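Local structure of probable zinc protease PqqL (Escherichia coli, 6OFS) at residues E565-M570 with S584-N589; Q620-L625 with T647-E652; S672-I677 with I701-S706; Q737-D742 with L812-M817; E832-V837 with Q873-M878. The protein is a periplasmic protein of the M16 family, probably a zinc metalloprotease that cleaves peptide bonds, with one zinc ion per subunit. All coordinates share one frame; numbering follows the deposited sequence.

Contact 1: E565-M570 with S584-N589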
# COMPACT_ATOMS: atom_id res chain seq x y z
N GLU A 565 -17.00 7.97 -13.48
CA GLU A 565 -17.78 9.20 -13.24
C GLU A 565 -17.37 10.32 -14.19
O GLU A 565 -18.20 11.14 -14.58
CB GLU A 565 -17.63 9.70 -11.79
CG GLU A 565 -18.43 8.93 -10.75
CD GLU A 565 -18.39 9.49 -9.34
OE1 GLU A 565 -19.45 9.96 -8.86
OE2 GLU A 565 -17.31 9.46 -8.71
N ASN A 566 -16.07 10.37 -14.53
CA ASN A 566 -15.55 11.42 -15.39
C ASN A 566 -15.31 10.96 -16.84
O ASN A 566 -14.75 11.72 -17.63
CB ASN A 566 -14.32 12.04 -14.76
CG ASN A 566 -14.68 13.05 -13.72
OD1 ASN A 566 -15.16 14.15 -14.03
ND2 ASN A 566 -14.48 12.71 -12.46
N SER A 567 -15.81 9.74 -17.18
CA SER A 567 -15.77 9.11 -18.52
C SER A 567 -14.36 9.13 -19.16
O SER A 567 -14.15 9.69 -20.24
CB SER A 567 -16.84 9.71 -19.44
OG SER A 567 -18.09 9.95 -18.80
N VAL A 568 -13.38 8.56 -18.44
CA VAL A 568 -11.98 8.51 -18.88
C VAL A 568 -11.39 7.08 -18.83
O VAL A 568 -11.84 6.26 -18.04
CB VAL A 568 -11.07 9.54 -18.14
CG1 VAL A 568 -11.46 10.98 -18.45
CG2 VAL A 568 -11.08 9.32 -16.64
N THR A 569 -10.41 6.81 -19.71
CA THR A 569 -9.65 5.55 -19.79
C THR A 569 -8.15 5.86 -19.92
O THR A 569 -7.78 6.89 -20.49
CB THR A 569 -10.13 4.58 -20.90
OG1 THR A 569 -9.66 5.01 -22.18
CG2 THR A 569 -11.64 4.33 -20.90
N MET A 570 -7.31 4.96 -19.40
CA MET A 570 -5.86 5.09 -19.41
C MET A 570 -5.18 3.77 -19.70
O MET A 570 -5.63 2.72 -19.24
CB MET A 570 -5.39 5.68 -18.06
CG MET A 570 -4.02 5.19 -17.60
SD MET A 570 -3.46 5.91 -16.05
CE MET A 570 -3.15 7.52 -16.60
N SER A 584 -7.85 8.77 -22.70
CA SER A 584 -9.04 9.12 -23.48
C SER A 584 -10.05 9.86 -22.60
O SER A 584 -10.10 9.61 -21.40
CB SER A 584 -9.69 7.87 -24.08
OG SER A 584 -10.68 7.31 -23.24
N ALA A 585 -10.86 10.75 -23.19
CA ALA A 585 -11.87 11.53 -22.48
C ALA A 585 -12.96 12.05 -23.44
O ALA A 585 -12.99 11.66 -24.61
CB ALA A 585 -11.21 12.70 -21.75
N ARG A 586 -13.84 12.92 -22.94
CA ARG A 586 -14.91 13.55 -23.71
C ARG A 586 -14.54 15.00 -23.99
O ARG A 586 -13.93 15.64 -23.13
CB ARG A 586 -16.25 13.47 -22.95
CG ARG A 586 -16.71 12.05 -22.60
CD ARG A 586 -17.39 11.35 -23.76
NE ARG A 586 -17.68 9.95 -23.45
CZ ARG A 586 -18.81 9.52 -22.88
NH1 ARG A 586 -19.76 10.39 -22.55
NH2 ARG A 586 -18.99 8.23 -22.63
N THR A 587 -14.91 15.53 -25.16
CA THR A 587 -14.63 16.92 -25.54
C THR A 587 -15.47 17.93 -24.70
O THR A 587 -15.07 19.09 -24.57
CB THR A 587 -14.75 17.13 -27.07
OG1 THR A 587 -16.04 16.73 -27.51
CG2 THR A 587 -13.68 16.37 -27.85
N ASN A 588 -16.59 17.45 -24.11
CA ASN A 588 -17.49 18.20 -23.22
C ASN A 588 -16.96 18.23 -21.77
O ASN A 588 -17.36 19.10 -20.98
CB ASN A 588 -18.91 17.64 -23.27
CG ASN A 588 -18.97 16.14 -23.16
OD1 ASN A 588 -18.75 15.41 -24.13
ND2 ASN A 588 -19.27 15.64 -21.96
N ASN A 589 -16.08 17.27 -21.42
CA ASN A 589 -15.43 17.17 -20.11
C ASN A 589 -13.94 16.78 -20.32
O ASN A 589 -13.55 15.63 -20.08
CB ASN A 589 -16.19 16.19 -19.20
CG ASN A 589 -15.78 16.23 -17.75
OD1 ASN A 589 -15.37 17.27 -17.21
ND2 ASN A 589 -15.89 15.08 -17.08
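T569 and S584 form an antiparallel hydrogen-bonded pair, their CA atoms 5.2 Å apart, and each backbone N donates to the other residue's O; the bond from S584 N to T569 O is the shorter at 2.9 Å. On the same face of the sheet the two hydroxyls meet, T569 OG1 lying 2.7 Å from S584 OG, so this rung is held by three hydrogen bonds. One step back, V568 CG1 rests on A585 CB at 3.7 Å. R586 bends at chi2 (-81°) and lays its guanidinium flat against S567, whose CB sits over the centre of one face. Past the strand end, N589 ND2 donates to an in-plane lone pair of N566 OD1 at 3.3 Å, the two amide planes turned 38° apart. S567, with positive phi, is the C-prime residue of the Schellman motif that ends helix 556-565. The chain then enters outermost strand 569-574, hairpin partner of 579-586, while N566 and V568 lean on P592 of helix 591-602.

Contact 2: Q620-L625 with T647-E652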
# COMPACT_ATOMS: atom_id res chain seq x y z
N GLN A 620 8.11 -18.17 -12.10
CA GLN A 620 7.44 -19.37 -12.56
C GLN A 620 7.81 -19.60 -14.03
O GLN A 620 8.24 -20.70 -14.39
CB GLN A 620 5.91 -19.24 -12.38
CG GLN A 620 5.08 -20.46 -12.85
CD GLN A 620 4.82 -20.53 -14.35
OE1 GLN A 620 4.85 -19.52 -15.09
NE2 GLN A 620 4.57 -21.73 -14.86
N ALA A 621 7.64 -18.56 -14.89
CA ALA A 621 7.95 -18.62 -16.32
C ALA A 621 9.40 -19.07 -16.56
O ALA A 621 9.64 -19.91 -17.42
CB ALA A 621 7.68 -17.29 -16.99
N LEU A 622 10.35 -18.55 -15.77
CA LEU A 622 11.75 -18.95 -15.89
C LEU A 622 11.91 -20.41 -15.48
O LEU A 622 12.57 -21.18 -16.18
CB LEU A 622 12.65 -18.05 -15.04
CG LEU A 622 14.15 -18.39 -15.10
CD1 LEU A 622 14.75 -18.06 -16.47
CD2 LEU A 622 14.90 -17.75 -13.97
N LYS A 623 11.29 -20.79 -14.36
CA LYS A 623 11.33 -22.15 -13.82
C LYS A 623 10.87 -23.23 -14.82
O LYS A 623 11.50 -24.28 -14.92
CB LYS A 623 10.46 -22.21 -12.57
CG LYS A 623 10.99 -23.11 -11.46
CD LYS A 623 10.29 -22.80 -10.13
CE LYS A 623 10.79 -21.55 -9.42
NZ LYS A 623 12.14 -21.71 -8.82
N THR A 624 9.79 -22.95 -15.57
CA THR A 624 9.17 -23.94 -16.47
C THR A 624 9.44 -23.66 -17.97
O THR A 624 8.64 -24.09 -18.81
CB THR A 624 7.67 -24.06 -16.14
OG1 THR A 624 7.07 -22.76 -16.17
CG2 THR A 624 7.42 -24.66 -14.77
N LEU A 625 10.58 -23.04 -18.31
CA LEU A 625 10.95 -22.70 -19.69
C LEU A 625 11.21 -23.94 -20.60
O LEU A 625 10.97 -23.85 -21.81
CB LEU A 625 12.15 -21.73 -19.70
CG LEU A 625 12.53 -21.10 -21.07
CD1 LEU A 625 11.42 -20.18 -21.63
CD2 LEU A 625 13.87 -20.41 -21.01
N THR A 647 20.25 -8.98 -23.18
CA THR A 647 19.43 -10.00 -23.84
C THR A 647 19.15 -11.19 -22.93
O THR A 647 18.15 -11.88 -23.12
CB THR A 647 20.06 -10.47 -25.16
OG1 THR A 647 21.28 -11.17 -24.89
CG2 THR A 647 20.30 -9.32 -26.14
N LYS A 648 20.04 -11.43 -21.94
CA LYS A 648 19.98 -12.51 -20.97
C LYS A 648 18.73 -12.48 -20.10
O LYS A 648 18.22 -11.40 -19.76
CB LYS A 648 21.23 -12.52 -20.08
CG LYS A 648 22.47 -13.09 -20.75
CD LYS A 648 23.60 -13.29 -19.74
CE LYS A 648 24.63 -14.29 -20.22
NZ LYS A 648 24.19 -15.70 -20.03
N LEU A 649 18.24 -13.67 -19.74
CA LEU A 649 17.09 -13.82 -18.87
C LEU A 649 17.55 -13.60 -17.44
O LEU A 649 18.63 -14.07 -17.05
CB LEU A 649 16.48 -15.22 -18.99
CG LEU A 649 15.59 -15.52 -20.18
CD1 LEU A 649 15.28 -17.00 -20.22
CD2 LEU A 649 14.28 -14.73 -20.12
N LEU A 650 16.74 -12.88 -16.67
CA LEU A 650 17.05 -12.64 -15.27
C LEU A 650 16.79 -13.89 -14.44
O LEU A 650 15.83 -14.63 -14.70
CB LEU A 650 16.24 -11.46 -14.72
CG LEU A 650 16.45 -10.14 -15.42
CD1 LEU A 650 15.41 -9.15 -15.00
CD2 LEU A 650 17.86 -9.62 -15.19
N GLN A 651 17.66 -14.14 -13.46
CA GLN A 651 17.53 -15.27 -12.56
C GLN A 651 16.58 -14.90 -11.43
O GLN A 651 16.28 -13.70 -11.26
CB GLN A 651 18.92 -15.70 -12.02
CG GLN A 651 19.81 -16.38 -13.07
CD GLN A 651 19.12 -17.51 -13.81
OE1 GLN A 651 18.87 -17.43 -15.02
NE2 GLN A 651 18.77 -18.58 -13.09
N GLU A 652 16.07 -15.90 -10.69
CA GLU A 652 15.13 -15.72 -9.58
C GLU A 652 15.55 -14.61 -8.60
O GLU A 652 14.72 -13.75 -8.27
CB GLU A 652 14.91 -17.06 -8.86
CG GLU A 652 13.79 -17.06 -7.83
CD GLU A 652 13.51 -18.40 -7.17
OE1 GLU A 652 14.12 -19.42 -7.58
OE2 GLU A 652 12.67 -18.43 -6.24
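L622, on the last turn of its helix, packs its isobutyl group against the extended chain of 649-651, just before helix 652-657, and the close packing is gathered round it. This is the C-terminal end of a helix held on a surface loop by leucines. With CG anti to the backbone N (chi1 180°), the L622 side chain is carried out toward that loop. Its CD1 slides past L649 and touches L649 CD1 at 3.9 Å. That same L649 CD1 is met tip to tip by L625 CD2 at 3.8 Å, so a single methyl is shared by two leucines of the other segment. The second methyl, L622 CD2, lies against the L650 carbonyl and Q651 CA. The amide of Q651, brought back by a bend at chi2, lies more loosely near L622 CD2.

The other side is polar and exposed. K623 curls at chi3 and chi4 and crosses the extended side chain of E652; K623 NZ and E652 OE1 form a salt bridge at 3.3 Å whose hydrogen bond is weak, and both residues lie at the surface.

Helix 608-623 ends here, and R628 bonds to A621 O. The facing loop runs into helix 652-657, with Q651 at its N-cap position, while L650 turns its side chain to S537 and L538 and L625 also touches E631 of helix 629-641.

Contact 3: S672-I677 with I701-S706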
# COMPACT_ATOMS: atom_id res chain seq x y z
N SER A 672 10.37 11.66 -16.18
CA SER A 672 11.08 12.50 -15.21
C SER A 672 11.48 13.87 -15.76
O SER A 672 11.43 14.86 -15.03
CB SER A 672 12.31 11.78 -14.67
OG SER A 672 13.23 11.49 -15.72
N SER A 673 11.85 13.93 -17.03
CA SER A 673 12.28 15.13 -17.72
C SER A 673 11.19 15.63 -18.72
O SER A 673 11.01 15.02 -19.79
CB SER A 673 13.63 14.89 -18.40
OG SER A 673 14.12 16.03 -19.08
N PRO A 674 10.49 16.76 -18.41
CA PRO A 674 9.47 17.29 -19.35
C PRO A 674 9.97 17.54 -20.77
O PRO A 674 9.22 17.32 -21.71
CB PRO A 674 8.98 18.58 -18.67
CG PRO A 674 9.29 18.38 -17.22
CD PRO A 674 10.57 17.60 -17.20
N ALA A 675 11.25 17.95 -20.91
CA ALA A 675 11.93 18.18 -22.21
C ALA A 675 11.95 16.93 -23.11
O ALA A 675 12.06 17.06 -24.33
CB ALA A 675 13.35 18.66 -21.98
N ASP A 676 11.86 15.73 -22.51
CA ASP A 676 11.84 14.45 -23.21
C ASP A 676 10.41 14.02 -23.63
O ASP A 676 10.23 12.97 -24.27
CB ASP A 676 12.47 13.36 -22.31
CG ASP A 676 13.98 13.46 -22.08
OD1 ASP A 676 14.68 14.13 -22.91
OD2 ASP A 676 14.47 12.85 -21.11
N ILE A 677 9.40 14.83 -23.27
CA ILE A 677 8.01 14.47 -23.52
C ILE A 677 7.38 15.26 -24.65
O ILE A 677 7.54 16.48 -24.73
CB ILE A 677 7.14 14.52 -22.23
CG1 ILE A 677 7.85 13.85 -21.02
CG2 ILE A 677 5.73 13.93 -22.47
CD1 ILE A 677 7.30 14.23 -19.60
N ILE A 701 4.29 20.48 -15.03
CA ILE A 701 5.18 19.36 -14.74
C ILE A 701 6.62 19.86 -14.67
O ILE A 701 7.07 20.57 -15.57
CB ILE A 701 4.97 18.15 -15.69
CG1 ILE A 701 3.52 17.61 -15.57
CG2 ILE A 701 5.99 17.03 -15.41
CD1 ILE A 701 3.01 16.77 -16.74
N LYS A 702 7.30 19.55 -13.56
CA LYS A 702 8.66 19.97 -13.26
C LYS A 702 9.67 18.87 -13.52
O LYS A 702 9.34 17.68 -13.45
CB LYS A 702 8.79 20.44 -11.79
CG LYS A 702 7.84 21.55 -11.34
CD LYS A 702 8.22 22.93 -11.87
CE LYS A 702 7.00 23.81 -12.08
NZ LYS A 702 6.36 24.19 -10.79
N HIS A 703 10.92 19.28 -13.79
CA HIS A 703 12.05 18.39 -13.97
C HIS A 703 12.33 17.62 -12.67
O HIS A 703 12.29 18.18 -11.57
CB HIS A 703 13.29 19.16 -14.45
CG HIS A 703 14.46 18.29 -14.79
ND1 HIS A 703 15.45 18.00 -13.86
CD2 HIS A 703 14.77 17.66 -15.96
CE1 HIS A 703 16.31 17.21 -14.48
NE2 HIS A 703 15.94 16.98 -15.74
N SER A 704 12.56 16.33 -12.82
CA SER A 704 12.88 15.39 -11.75
C SER A 704 14.27 14.84 -12.11
O SER A 704 14.50 14.48 -13.27
CB SER A 704 11.83 14.27 -11.72
OG SER A 704 12.03 13.35 -10.66
N ASP A 705 15.20 14.83 -11.13
CA ASP A 705 16.57 14.34 -11.34
C ASP A 705 16.59 12.84 -11.62
O ASP A 705 16.02 12.06 -10.84
CB ASP A 705 17.51 14.71 -10.17
CG ASP A 705 18.54 15.80 -10.47
OD1 ASP A 705 18.21 16.73 -11.26
OD2 ASP A 705 19.66 15.74 -9.91
N SER A 706 17.17 12.47 -12.77
CA SER A 706 17.28 11.08 -13.22
C SER A 706 18.59 10.89 -13.99
O SER A 706 18.92 11.73 -14.83
CB SER A 706 16.08 10.69 -14.09
OG SER A 706 16.17 11.22 -15.40
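Two loops run side by side here, S672 and S673 facing S704 and H703 with CA atoms 4.9 and 5.0 Å apart, and one backbone bond ties them: S704 N donates to S672 O over 2.9 Å. Next to it S706 OG donates to S672 OG at 3.0 Å. Both hydroxyls stand between their own backbone N and carbonyl carbon (chi1 61° for S672, 76° for S706), which turns them to one another. S672 OG is also hydrogen-bonded to Q669 O, giving it two partners. P674 supplies the apolar part. Its CG packs on I701 CG2 at 4.0 Å, with the I701 carbonyl as a neighbour, and its CD packs on H703 CA at 3.6 Å. The imidazole of H703 meets S673 at its edge, where S673 OG approaches H703 CD2 to 3.6 Å near the ring plane. Beyond the pair, I701 reaches helix 591-602, and D676 makes a salt bridge with K526. The chemistry is thus that of two loops joined by backbone amide, hydroxyl and proline ring; no salt bridge joins the two segments, and the buried S672 hydroxyl has a partner on each loop, Q669 O and S706 OG.

Contact 4: Q737-D742 with L812-M817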
# COMPACT_ATOMS: atom_id res chain seq x y z
N GLN A 737 15.85 -17.42 -40.20
CA GLN A 737 17.02 -16.79 -40.81
C GLN A 737 16.86 -15.27 -40.77
O GLN A 737 15.87 -14.73 -41.25
CB GLN A 737 17.27 -17.30 -42.24
CG GLN A 737 18.54 -16.72 -42.88
CD GLN A 737 18.72 -17.13 -44.32
OE1 GLN A 737 19.47 -18.06 -44.63
NE2 GLN A 737 18.03 -16.44 -45.22
N TRP A 738 17.82 -14.61 -40.14
CA TRP A 738 17.88 -13.16 -40.02
C TRP A 738 19.03 -12.66 -40.85
O TRP A 738 20.14 -13.17 -40.76
CB TRP A 738 18.11 -12.71 -38.58
CG TRP A 738 16.89 -12.68 -37.71
CD1 TRP A 738 16.07 -11.61 -37.49
CD2 TRP A 738 16.46 -13.71 -36.82
NE1 TRP A 738 15.14 -11.92 -36.53
CE2 TRP A 738 15.35 -13.21 -36.10
CE3 TRP A 738 16.92 -15.01 -36.53
CZ2 TRP A 738 14.65 -13.99 -35.17
CZ3 TRP A 738 16.24 -15.77 -35.59
CH2 TRP A 738 15.12 -15.26 -34.93
N LYS A 739 18.75 -11.66 -41.67
CA LYS A 739 19.73 -11.00 -42.52
C LYS A 739 19.71 -9.56 -42.05
O LYS A 739 18.63 -8.99 -41.89
CB LYS A 739 19.34 -11.15 -43.99
CG LYS A 739 19.84 -12.45 -44.58
CD LYS A 739 19.46 -12.62 -46.05
CE LYS A 739 19.91 -13.95 -46.64
NZ LYS A 739 21.39 -14.08 -46.70
N ARG A 740 20.89 -9.03 -41.70
CA ARG A 740 21.05 -7.66 -41.20
C ARG A 740 21.76 -6.81 -42.23
O ARG A 740 22.77 -7.22 -42.80
CB ARG A 740 21.80 -7.64 -39.87
CG ARG A 740 21.07 -6.84 -38.80
CD ARG A 740 21.94 -6.61 -37.59
NE ARG A 740 22.91 -5.55 -37.85
CZ ARG A 740 24.23 -5.71 -37.87
NH1 ARG A 740 24.76 -6.90 -37.60
NH2 ARG A 740 25.03 -4.69 -38.12
N TYR A 741 21.19 -5.63 -42.48
CA TYR A 741 21.67 -4.69 -43.48
C TYR A 741 21.93 -3.34 -42.81
O TYR A 741 21.08 -2.88 -42.06
CB TYR A 741 20.59 -4.53 -44.58
CG TYR A 741 20.21 -5.83 -45.27
CD1 TYR A 741 19.13 -6.59 -44.81
CD2 TYR A 741 20.89 -6.28 -46.39
CE1 TYR A 741 18.77 -7.79 -45.44
CE2 TYR A 741 20.54 -7.47 -47.03
CZ TYR A 741 19.48 -8.23 -46.54
OH TYR A 741 19.14 -9.38 -47.19
N ASP A 742 23.09 -2.71 -43.06
CA ASP A 742 23.37 -1.39 -42.50
C ASP A 742 22.74 -0.32 -43.40
O ASP A 742 22.68 -0.51 -44.62
CB ASP A 742 24.88 -1.13 -42.32
CG ASP A 742 25.49 -1.59 -41.00
OD1 ASP A 742 24.73 -1.78 -40.02
OD2 ASP A 742 26.74 -1.72 -40.93
N LEU A 812 16.11 -23.36 -51.19
CA LEU A 812 15.12 -22.88 -52.14
C LEU A 812 14.57 -21.50 -51.76
O LEU A 812 14.30 -20.70 -52.66
CB LEU A 812 13.99 -23.92 -52.35
CG LEU A 812 12.97 -23.61 -53.50
CD1 LEU A 812 13.63 -23.61 -54.89
CD2 LEU A 812 11.80 -24.55 -53.47
N ALA A 813 14.44 -21.20 -50.45
CA ALA A 813 13.95 -19.90 -49.98
C ALA A 813 14.96 -18.79 -50.26
O ALA A 813 14.56 -17.67 -50.59
CB ALA A 813 13.60 -19.95 -48.50
N ASN A 814 16.25 -19.11 -50.17
CA ASN A 814 17.32 -18.16 -50.44
C ASN A 814 17.43 -17.89 -51.92
O ASN A 814 17.64 -16.74 -52.30
CB ASN A 814 18.66 -18.64 -49.87
CG ASN A 814 18.75 -18.55 -48.38
OD1 ASN A 814 18.42 -17.53 -47.78
ND2 ASN A 814 19.21 -19.62 -47.74
N GLU A 815 17.26 -18.93 -52.77
CA GLU A 815 17.34 -18.74 -54.22
C GLU A 815 16.13 -17.96 -54.75
O GLU A 815 16.28 -17.18 -55.69
CB GLU A 815 17.61 -20.04 -55.00
CG GLU A 815 16.47 -21.03 -55.04
CD GLU A 815 16.67 -22.24 -55.93
OE1 GLU A 815 16.00 -22.32 -56.99
OE2 GLU A 815 17.49 -23.12 -55.57
N VAL A 816 14.95 -18.12 -54.09
CA VAL A 816 13.72 -17.40 -54.43
C VAL A 816 13.93 -15.91 -54.10
O VAL A 816 13.54 -15.03 -54.88
CB VAL A 816 12.47 -18.02 -53.72
CG1 VAL A 816 11.29 -17.06 -53.68
CG2 VAL A 816 12.06 -19.33 -54.38
N MET A 817 14.64 -15.65 -52.99
CA MET A 817 15.00 -14.30 -52.55
C MET A 817 15.92 -13.59 -53.54
O MET A 817 15.69 -12.42 -53.85
CB MET A 817 15.65 -14.33 -51.17
CG MET A 817 14.66 -14.30 -50.07
SD MET A 817 15.48 -13.78 -48.57
CE MET A 817 15.98 -15.37 -47.93
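Q737 NE2 donates to N814 OD1 over 2.8 Å, a nearly straight bond (164°) that enters on a lone pair in the carbonyl plane of the asparagine. The setting is a helix packed on a mixed beta sheet in the second M16 half of the chain, running roughly along strand 733-742, the middle one of five: the axis of the 812-817 segment passes 12.2 Å from that of 737-742, inclined by 34°. At that spacing the side chains must span the gap. Q737 does so fully stretched, CG anti to the backbone N (chi1 -176°) and extended beyond; its amide and that of N814 come from opposite directions and lie nearly coplanar. A return bond from N814 ND2 to Q737 OE1 is weak, so the paired amides are held unequally. K739, two residues along on the same side of the strand, brings its CE near N814 OD1. M817 slides past Q737 in the opposite direction and also packs on L797 of the adjacent strand 792-801 and on L762 of helix 749-771. Its methyl borders the amide pair: M817 CE lies 3.6 Å from Q737 NE2, the very nitrogen that holds N814.

Contact 5: E832-V837 with Q873-M878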
# COMPACT_ATOMS: atom_id res chain seq x y z
N GLU A 832 -1.05 -2.64 -57.06
CA GLU A 832 -1.73 -3.47 -56.05
C GLU A 832 -1.48 -2.83 -54.67
O GLU A 832 -2.43 -2.57 -53.94
CB GLU A 832 -1.14 -4.90 -56.03
CG GLU A 832 -1.98 -5.99 -56.69
CD GLU A 832 -1.18 -7.13 -57.30
OE1 GLU A 832 -1.28 -7.31 -58.53
OE2 GLU A 832 -0.45 -7.84 -56.56
N TYR A 833 -0.19 -2.54 -54.37
CA TYR A 833 0.28 -1.92 -53.13
C TYR A 833 -0.26 -0.49 -53.00
O TYR A 833 -0.77 -0.15 -51.93
CB TYR A 833 1.82 -1.95 -53.07
CG TYR A 833 2.42 -1.31 -51.84
CD1 TYR A 833 2.88 -0.00 -51.86
CD2 TYR A 833 2.58 -2.03 -50.66
CE1 TYR A 833 3.46 0.59 -50.74
CE2 TYR A 833 3.16 -1.46 -49.53
CZ TYR A 833 3.61 -0.14 -49.57
OH TYR A 833 4.20 0.44 -48.47
N GLN A 834 -0.15 0.33 -54.07
CA GLN A 834 -0.63 1.72 -54.10
C GLN A 834 -2.12 1.83 -53.78
O GLN A 834 -2.51 2.74 -53.05
CB GLN A 834 -0.30 2.40 -55.43
CG GLN A 834 1.14 2.87 -55.55
CD GLN A 834 1.53 3.24 -56.97
OE1 GLN A 834 1.14 2.59 -57.94
NE2 GLN A 834 2.31 4.29 -57.11
N GLN A 835 -2.94 0.90 -54.30
CA GLN A 835 -4.39 0.87 -54.07
C GLN A 835 -4.68 0.47 -52.62
O GLN A 835 -5.58 1.03 -51.99
CB GLN A 835 -5.10 -0.11 -55.03
CG GLN A 835 -5.08 0.26 -56.53
CD GLN A 835 -5.74 1.57 -56.89
OE1 GLN A 835 -6.89 1.85 -56.53
NE2 GLN A 835 -5.04 2.39 -57.66
N ASN A 836 -3.91 -0.51 -52.10
CA ASN A 836 -4.01 -1.07 -50.76
C ASN A 836 -3.75 -0.03 -49.68
O ASN A 836 -4.55 0.12 -48.76
CB ASN A 836 -3.03 -2.23 -50.62
CG ASN A 836 -3.57 -3.40 -49.86
OD1 ASN A 836 -4.34 -4.21 -50.39
ND2 ASN A 836 -3.18 -3.53 -48.60
N VAL A 837 -2.63 0.71 -49.81
CA VAL A 837 -2.19 1.74 -48.88
C VAL A 837 -3.12 2.95 -48.92
O VAL A 837 -3.47 3.48 -47.86
CB VAL A 837 -0.68 2.11 -49.07
CG1 VAL A 837 -0.23 3.18 -48.08
CG2 VAL A 837 0.20 0.87 -48.95
N GLN A 873 0.74 11.71 -51.51
CA GLN A 873 1.51 12.39 -52.56
C GLN A 873 2.74 11.53 -52.94
O GLN A 873 3.06 11.39 -54.12
CB GLN A 873 1.95 13.79 -52.09
CG GLN A 873 0.79 14.78 -51.82
CD GLN A 873 0.15 14.71 -50.43
OE1 GLN A 873 0.55 13.94 -49.54
NE2 GLN A 873 -0.87 15.52 -50.22
N LEU A 874 3.40 10.94 -51.92
CA LEU A 874 4.57 10.07 -52.08
C LEU A 874 4.17 8.71 -52.62
O LEU A 874 4.99 8.03 -53.25
CB LEU A 874 5.29 9.88 -50.73
CG LEU A 874 6.23 10.99 -50.25
CD1 LEU A 874 6.65 10.75 -48.82
CD2 LEU A 874 7.46 11.11 -51.15
N LEU A 875 2.92 8.31 -52.36
CA LEU A 875 2.36 7.04 -52.81
C LEU A 875 2.12 7.06 -54.31
O LEU A 875 2.38 6.06 -54.96
CB LEU A 875 1.06 6.74 -52.05
CG LEU A 875 0.68 5.28 -51.93
CD1 LEU A 875 1.67 4.51 -51.08
CD2 LEU A 875 -0.72 5.15 -51.37
N LYS A 876 1.67 8.22 -54.85
CA LYS A 876 1.43 8.44 -56.28
C LYS A 876 2.71 8.92 -57.00
O LYS A 876 2.66 9.35 -58.17
CB LYS A 876 0.22 9.37 -56.52
CG LYS A 876 0.42 10.85 -56.13
CD LYS A 876 -0.85 11.68 -56.28
CE LYS A 876 -1.63 11.79 -54.98
NZ LYS A 876 -2.92 12.50 -55.18
N GLN A 877 3.85 8.86 -56.31
CA GLN A 877 5.16 9.26 -56.81
C GLN A 877 6.09 8.03 -56.91
O GLN A 877 7.18 8.11 -57.48
CB GLN A 877 5.75 10.33 -55.90
CG GLN A 877 6.61 11.37 -56.61
CD GLN A 877 7.39 12.19 -55.62
OE1 GLN A 877 6.84 13.00 -54.86
NE2 GLN A 877 8.70 12.00 -55.60
N MET A 878 5.63 6.88 -56.35
CA MET A 878 6.35 5.61 -56.36
C MET A 878 6.35 5.00 -57.76
O MET A 878 5.29 4.87 -58.38
CB MET A 878 5.69 4.61 -55.41
CG MET A 878 5.96 4.86 -53.94
SD MET A 878 5.94 3.30 -53.01
CE MET A 878 4.32 2.72 -53.38
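L875 is the main bump, a leucine wedged against segment 832-837 of helix 827-842. Its CD2 lies by the Q834 carbonyl, and both methyls pack on V837 CB and CG1, with L875 CD1 3.8 Å from V837 CG1. A second bump is M878: bent at chi3 (-58°), it swings its methyl to the edge of the Y833 ring, M878 CE lying 3.4 Å from Y833 CD1. The sulfur stands obliquely to the ring, a Met-aromatic contact, and V837 CG2, from the same helix as Y833, lies over the centre of one ring face. Q834, extended beyond CG, reaches past M878 and donates from NE2 to L875 O at 2.8 Å, in the carbonyl plane. The arrangement is a helix packed on another helix's C-terminal end, a side-chain amide bonded to a carbonyl of the last turn of helix 871-875. Helix 749-771 borders both segments: M753 touches Y833, L874 and L875, and D756 takes the hydrogen bond of Y833 OH. M878 also reaches L830, earlier on helix 827-842.

The five contacts follow one another along the chain without overlap, all in its second half and away from the annotated zinc site. Contact 1 lies in the seven-stranded sheet, at the hairpin of strands 569-574 and 579-586, and contact 3, its centre 25 Å away, at the entry to strand 677-682 of that sheet. Both reach helix 591-602. Contact 2 joins the end of helix 608-623 to the loop before helix 652-657; its centre is 33 Å from that of contact 3. Contacts 4 and 5 belong to the last domain, 26 Å apart between centres; helices 806-823 and 827-842 are consecutive. No two contacts touch, but contacts 4 and 5 share helix 749-771 as a neighbour.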